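Local coordinates for protein toluene, o-xylene monooxygenase oxygenase subunit (Pseudomonas stutzeri, PDB 2INC) that forms part of the oxygenase of a multicomponent monooxygenase that probably hydroxylates toluene and o-xylene, at residues B[212-225]-B[251-265]. Numbering follows the deposited sequence.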
loop_
_atom_site.group_PDB
_atom_site.type_symbol
_atom_site.label_atom_id
_atom_site.label_comp_id
_atom_site.label_asym_id
_atom_site.label_seq_id
_atom_site.Cartn_x
_atom_site.Cartn_y
_atom_site.Cartn_z
ATOM N N PHE B 212 18.786 1.911 -33.247
ATOM C CA PHE B 212 18.291 3.136 -32.682
ATOM C C PHE B 212 17.949 4.201 -33.729
ATOM O O PHE B 212 16.895 4.846 -33.650
ATOM C CB PHE B 212 19.293 3.644 -31.659
ATOM C CG PHE B 212 19.005 5.044 -31.151
ATOM C CD1 PHE B 212 17.946 5.284 -30.283
ATOM C CD2 PHE B 212 19.807 6.090 -31.542
ATOM C CE1 PHE B 212 17.656 6.563 -29.820
ATOM C CE2 PHE B 212 19.537 7.400 -31.082
ATOM C CZ PHE B 212 18.460 7.618 -30.208
ATOM N N THR B 213 18.859 4.443 -34.675
ATOM C CA THR B 213 18.606 5.452 -35.706
ATOM C C THR B 213 17.451 5.018 -36.585
ATOM O O THR B 213 16.476 5.754 -36.781
ATOM C CB THR B 213 19.892 5.695 -36.523
ATOM O OG1 THR B 213 20.934 6.084 -35.616
ATOM C CG2 THR B 213 19.663 6.787 -37.577
ATOM N N ALA B 214 17.502 3.799 -37.095
ATOM C CA ALA B 214 16.478 3.385 -37.999
ATOM C C ALA B 214 15.107 3.384 -37.349
ATOM O O ALA B 214 14.138 3.867 -37.962
ATOM C CB ALA B 214 16.828 2.021 -38.670
ATOM N N ILE B 215 15.003 2.890 -36.113
ATOM C CA ILE B 215 13.672 2.769 -35.468
ATOM C C ILE B 215 13.247 4.085 -34.821
ATOM O O ILE B 215 12.142 4.560 -35.038
ATOM C CB ILE B 215 13.685 1.688 -34.367
ATOM C CG1 ILE B 215 14.023 0.328 -34.943
ATOM C CG2 ILE B 215 12.340 1.666 -33.643
ATOM C CD1 ILE B 215 13.014 -0.123 -35.957
ATOM N N ASN B 216 14.123 4.675 -34.031
ATOM C CA ASN B 216 13.672 5.785 -33.200
ATOM C C ASN B 216 13.849 7.090 -33.910
ATOM O O ASN B 216 13.097 8.069 -33.641
ATOM C CB ASN B 216 14.425 5.847 -31.871
ATOM C CG ASN B 216 13.685 5.081 -30.739
ATOM O OD1 ASN B 216 13.010 4.106 -31.003
ATOM N ND2 ASN B 216 13.830 5.536 -29.501
ATOM N N LEU B 217 14.877 7.171 -34.758
ATOM C CA LEU B 217 15.150 8.508 -35.327
ATOM C C LEU B 217 14.478 8.694 -36.661
ATOM O O LEU B 217 14.196 9.831 -37.046
ATOM C CB LEU B 217 16.657 8.828 -35.399
ATOM C CG LEU B 217 17.437 8.864 -34.077
ATOM C CD1 LEU B 217 18.863 9.353 -34.281
ATOM C CD2 LEU B 217 16.741 9.657 -33.085
ATOM N N VAL B 218 14.193 7.590 -37.349
ATOM C CA VAL B 218 13.683 7.674 -38.709
ATOM C C VAL B 218 12.293 7.073 -38.819
ATOM O O VAL B 218 11.354 7.774 -39.184
ATOM C CB VAL B 218 14.643 7.013 -39.755
ATOM C CG1 VAL B 218 14.012 7.023 -41.162
ATOM C CG2 VAL B 218 16.022 7.756 -39.747
ATOM N N THR B 219 12.157 5.788 -38.519
ATOM C CA THR B 219 10.871 5.127 -38.706
ATOM C C THR B 219 9.771 5.711 -37.796
ATOM O O THR B 219 8.678 6.099 -38.258
ATOM C CB THR B 219 11.051 3.665 -38.455
ATOM O OG1 THR B 219 11.992 3.189 -39.411
ATOM C CG2 THR B 219 9.742 2.910 -38.645
ATOM N N LYS B 220 10.077 5.874 -36.505
ATOM C CA LYS B 220 9.025 6.291 -35.594
ATOM C C LYS B 220 8.479 7.691 -35.922
ATOM O O LYS B 220 7.249 7.899 -35.954
ATOM C CB LYS B 220 9.485 6.146 -34.122
ATOM C CG LYS B 220 9.205 4.730 -33.605
ATOM C CD LYS B 220 9.811 4.386 -32.241
ATOM C CE LYS B 220 9.421 5.382 -31.189
ATOM N NZ LYS B 220 7.958 5.506 -30.975
ATOM N N PRO B 221 9.362 8.678 -36.128
ATOM C CA PRO B 221 8.720 9.963 -36.469
ATOM C C PRO B 221 7.879 9.927 -37.747
ATOM O O PRO B 221 6.864 10.594 -37.774
ATOM C CB PRO B 221 9.899 10.957 -36.524
ATOM C CG PRO B 221 10.921 10.299 -35.526
ATOM C CD PRO B 221 10.817 8.820 -35.968
ATOM N N ALA B 222 8.243 9.109 -38.741
ATOM C CA ALA B 222 7.410 8.916 -39.939
ATOM C C ALA B 222 6.094 8.221 -39.604
ATOM O O ALA B 222 5.039 8.622 -40.095
ATOM C CB ALA B 222 8.139 8.173 -41.039
ATOM N N VAL B 223 6.147 7.135 -38.828
ATOM C CA VAL B 223 4.911 6.450 -38.396
ATOM C C VAL B 223 4.008 7.392 -37.591
ATOM O O VAL B 223 2.784 7.466 -37.794
ATOM C CB VAL B 223 5.227 5.197 -37.552
ATOM C CG1 VAL B 223 3.921 4.612 -36.989
ATOM C CG2 VAL B 223 5.932 4.187 -38.404
ATOM N N GLU B 224 4.614 8.157 -36.686
ATOM C CA GLU B 224 3.817 8.952 -35.768
ATOM C C GLU B 224 3.157 10.086 -36.525
ATOM O O GLU B 224 2.015 10.406 -36.257
ATOM C CB GLU B 224 4.675 9.472 -34.622
ATOM C CG GLU B 224 5.151 8.299 -33.714
ATOM C CD GLU B 224 6.488 8.571 -33.018
ATOM O OE1 GLU B 224 7.023 9.736 -33.088
ATOM O OE2 GLU B 224 7.001 7.608 -32.393
ATOM N N GLU B 225 3.878 10.690 -37.472
ATOM C CA GLU B 225 3.305 11.805 -38.250
ATOM C C GLU B 225 2.220 11.337 -39.225
ATOM O O GLU B 225 1.153 11.936 -39.301
ATOM C CB GLU B 225 4.393 12.684 -38.892
ATOM C CG GLU B 225 5.273 13.462 -37.861
ATOM C CD GLU B 225 4.509 14.228 -36.745
ATOM O OE1 GLU B 225 3.557 14.992 -37.058
ATOM O OE2 GLU B 225 4.875 14.092 -35.538
ATOM N N LYS B 251 0.165 9.939 -29.017
ATOM C CA LYS B 251 1.241 10.857 -29.323
ATOM C C LYS B 251 1.998 11.305 -28.062
ATOM O O LYS B 251 3.144 11.690 -28.151
ATOM C CB LYS B 251 0.690 12.075 -30.078
ATOM C CG LYS B 251 1.762 12.903 -30.761
ATOM C CD LYS B 251 1.843 12.578 -32.237
ATOM C CE LYS B 251 3.124 13.135 -32.856
ATOM N NZ LYS B 251 2.920 14.462 -33.517
ATOM N N ARG B 252 1.343 11.308 -26.903
ATOM C CA ARG B 252 2.014 11.656 -25.649
ATOM C C ARG B 252 3.149 10.645 -25.372
ATOM O O ARG B 252 4.221 11.024 -24.887
ATOM C CB ARG B 252 1.030 11.613 -24.494
ATOM C CG ARG B 252 -0.037 12.749 -24.534
ATOM C CD ARG B 252 -1.092 12.608 -23.391
ATOM N NE ARG B 252 -0.552 12.900 -22.056
ATOM C CZ ARG B 252 -0.558 14.115 -21.489
ATOM N NH1 ARG B 252 -1.041 15.183 -22.121
ATOM N NH2 ARG B 252 -0.070 14.269 -20.275
ATOM N N ASP B 253 2.898 9.371 -25.675
ATOM C CA ASP B 253 3.962 8.344 -25.563
ATOM C C ASP B 253 5.060 8.654 -26.587
ATOM O O ASP B 253 6.274 8.680 -26.273
ATOM C CB ASP B 253 3.408 6.927 -25.848
ATOM C CG ASP B 253 2.417 6.460 -24.805
ATOM O OD1 ASP B 253 2.378 7.010 -23.680
ATOM O OD2 ASP B 253 1.653 5.517 -25.091
ATOM N N ALA B 254 4.638 8.949 -27.817
ATOM C CA ALA B 254 5.621 9.202 -28.872
ATOM C C ALA B 254 6.529 10.389 -28.504
ATOM O O ALA B 254 7.724 10.353 -28.754
ATOM C CB ALA B 254 4.917 9.459 -30.191
ATOM N N GLU B 255 5.939 11.440 -27.948
ATOM C CA GLU B 255 6.736 12.588 -27.494
ATOM C C GLU B 255 7.761 12.178 -26.436
ATOM O O GLU B 255 8.875 12.643 -26.478
ATOM C CB GLU B 255 5.815 13.685 -26.965
ATOM C CG GLU B 255 5.084 14.467 -28.077
ATOM C CD GLU B 255 3.687 15.018 -27.592
ATOM O OE1 GLU B 255 3.477 15.258 -26.360
ATOM O OE2 GLU B 255 2.793 15.217 -28.448
ATOM N N ARG B 256 7.380 11.298 -25.516
ATOM C CA ARG B 256 8.330 10.733 -24.541
ATOM C C ARG B 256 9.520 9.985 -25.179
ATOM O O ARG B 256 10.681 10.179 -24.799
ATOM C CB ARG B 256 7.608 9.816 -23.554
ATOM C CG ARG B 256 8.487 9.396 -22.394
ATOM C CD ARG B 256 7.693 8.801 -21.239
ATOM N NE ARG B 256 6.820 7.681 -21.667
ATOM C CZ ARG B 256 5.512 7.817 -21.786
ATOM N NH1 ARG B 256 4.724 6.819 -22.175
ATOM N NH2 ARG B 256 4.977 8.989 -21.525
ATOM N N HIS B 257 9.223 9.099 -26.139
ATOM C CA HIS B 257 10.262 8.406 -26.855
ATOM C C HIS B 257 11.214 9.389 -27.545
ATOM O O HIS B 257 12.417 9.169 -27.553
ATOM C CB HIS B 257 9.661 7.470 -27.895
ATOM C CG HIS B 257 8.615 6.551 -27.330
ATOM N ND1 HIS B 257 7.636 5.963 -28.113
ATOM C CD2 HIS B 257 8.350 6.177 -26.051
ATOM C CE1 HIS B 257 6.850 5.218 -27.346
ATOM N NE2 HIS B 257 7.250 5.341 -26.087
ATOM N N ARG B 258 10.668 10.452 -28.129
ATOM C CA ARG B 258 11.536 11.443 -28.786
ATOM C C ARG B 258 12.414 12.157 -27.754
ATOM O O ARG B 258 13.557 12.519 -28.046
ATOM C CB ARG B 258 10.705 12.457 -29.591
ATOM C CG ARG B 258 10.168 11.939 -30.918
ATOM C CD ARG B 258 9.121 12.901 -31.471
ATOM N NE ARG B 258 8.249 12.212 -32.432
ATOM C CZ ARG B 258 7.349 12.845 -33.163
ATOM N NH1 ARG B 258 7.226 14.161 -33.032
ATOM N NH2 ARG B 258 6.567 12.163 -34.005
ATOM N N ARG B 259 11.876 12.396 -26.573
ATOM C CA ARG B 259 12.667 13.052 -25.517
ATOM C C ARG B 259 13.922 12.258 -25.115
ATOM O O ARG B 259 15.009 12.821 -25.006
ATOM C CB ARG B 259 11.824 13.337 -24.291
ATOM C CG ARG B 259 10.832 14.525 -24.480
ATOM C CD ARG B 259 10.352 15.045 -23.143
ATOM N NE ARG B 259 9.539 14.075 -22.400
ATOM C CZ ARG B 259 8.229 13.905 -22.570
ATOM N NH1 ARG B 259 7.588 14.584 -23.501
ATOM N NH2 ARG B 259 7.555 13.027 -21.836
ATOM N N TRP B 260 13.796 10.946 -24.928
ATOM C CA TRP B 260 14.965 10.152 -24.564
ATOM C C TRP B 260 15.864 9.936 -25.769
ATOM O O TRP B 260 17.095 9.876 -25.597
ATOM C CB TRP B 260 14.621 8.856 -23.823
ATOM C CG TRP B 260 14.228 7.625 -24.655
ATOM C CD1 TRP B 260 12.978 7.116 -24.805
ATOM C CD2 TRP B 260 15.117 6.698 -25.307
ATOM N NE1 TRP B 260 13.023 5.944 -25.569
ATOM C CE2 TRP B 260 14.321 5.684 -25.888
ATOM C CE3 TRP B 260 16.515 6.629 -25.482
ATOM C CZ2 TRP B 260 14.867 4.642 -26.577
ATOM C CZ3 TRP B 260 17.046 5.617 -26.200
ATOM C CH2 TRP B 260 16.240 4.618 -26.741
ATOM N N SER B 261 15.269 9.859 -26.977
ATOM C CA SER B 261 16.060 9.687 -28.205
ATOM C C SER B 261 16.936 10.942 -28.403
ATOM O O SER B 261 18.114 10.835 -28.733
ATOM C CB SER B 261 15.175 9.448 -29.419
ATOM O OG SER B 261 14.476 8.224 -29.297
ATOM N N SER B 262 16.342 12.106 -28.130
ATOM C CA SER B 262 17.065 13.348 -28.237
ATOM C C SER B 262 18.187 13.422 -27.175
ATOM O O SER B 262 19.293 13.843 -27.483
ATOM C CB SER B 262 16.098 14.539 -28.168
ATOM O OG SER B 262 16.856 15.727 -28.256
ATOM N N ALA B 263 17.928 12.950 -25.950
ATOM C CA ALA B 263 18.959 12.975 -24.912
ATOM C C ALA B 263 20.124 12.103 -25.289
ATOM O O ALA B 263 21.281 12.475 -25.059
ATOM C CB ALA B 263 18.397 12.618 -23.547
ATOM N N LEU B 264 19.835 10.957 -25.897
ATOM C CA LEU B 264 20.890 10.050 -26.301
ATOM C C LEU B 264 21.751 10.611 -27.448
ATOM O O LEU B 264 22.970 10.510 -27.422
ATOM C CB LEU B 264 20.320 8.686 -26.685
ATOM C CG LEU B 264 21.337 7.541 -26.941
ATOM C CD1 LEU B 264 22.264 7.283 -25.770
ATOM C CD2 LEU B 264 20.606 6.291 -27.307
ATOM N N VAL B 265 21.107 11.183 -28.455
ATOM C CA VAL B 265 21.855 11.791 -29.562
ATOM C C VAL B 265 22.729 12.895 -28.948
ATOM O O VAL B 265 23.937 13.004 -29.277
ATOM C CB VAL B 265 20.929 12.350 -30.621
ATOM C CG1 VAL B 265 21.679 13.394 -31.519
ATOM C CG2 VAL B 265 20.345 11.214 -31.457
HETATM O O HOH W 1 11.752 8.400 -31.051
#
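Glu-224 OE1 takes two bonds from Arg-258, at 2.6 Å from NH2 and 2.8 Å from NE. The arginine comes side-on, and its guanidinium plane lies 27° from the carboxylate plane. NH2 uses the anti lone pair of OE1, while NE meets that oxygen nearly along its C-O axis. NH2 also reaches Glu-225 OE2, in the guanidinium plane and 3.0 Å away. Arg-258 thus ties two neighbouring glutamates, and Lys-251 NZ adds a second salt bridge to Glu-225 OE2. The other oxygen of Glu-224, OE2, receives Lys-220 NZ from its own helix. Bent at its last two torsions, the lysine chain also directs NZ to His-257 ND1 at 2.9 Å, near the ring edge. The far ring nitrogen, NE2, bonds to Asp-154. Replacing Glu-224 by alanine would probably leave Lys-220 NZ without its carboxylate and Arg-258 NE without its acceptor, with Glu-225 still holding NH2.

Further along, Asn-216 ND2 donates to Ser-261 OG at 2.8 Å, and a water links Asn-216 O to the same hydroxyl. Ser-261 OG passes a bond back to His-257 O. Phe-212 is a knob in a hole formed by Trp-260, Ser-261, Leu-264 and Val-265. With CG anti to the backbone N (chi1 171°), its ring reaches Leu-264 CD2, which makes a CH-pi contact over one face. Val-265 CG2 touches the ring edge and also meets Leu-217 CD1.

Segments 212-225 and 251-265 run roughly antiparallel, their axes at 141°, within the ferritin-like helical fold. Helix 208-237 has a wider pi-type turn here and a kink at Pro-221. Helix 142-172 packs against Lys-220, His-257 and Trp-260, and helix 303-319 against Pro-221, Glu-225 and Arg-258.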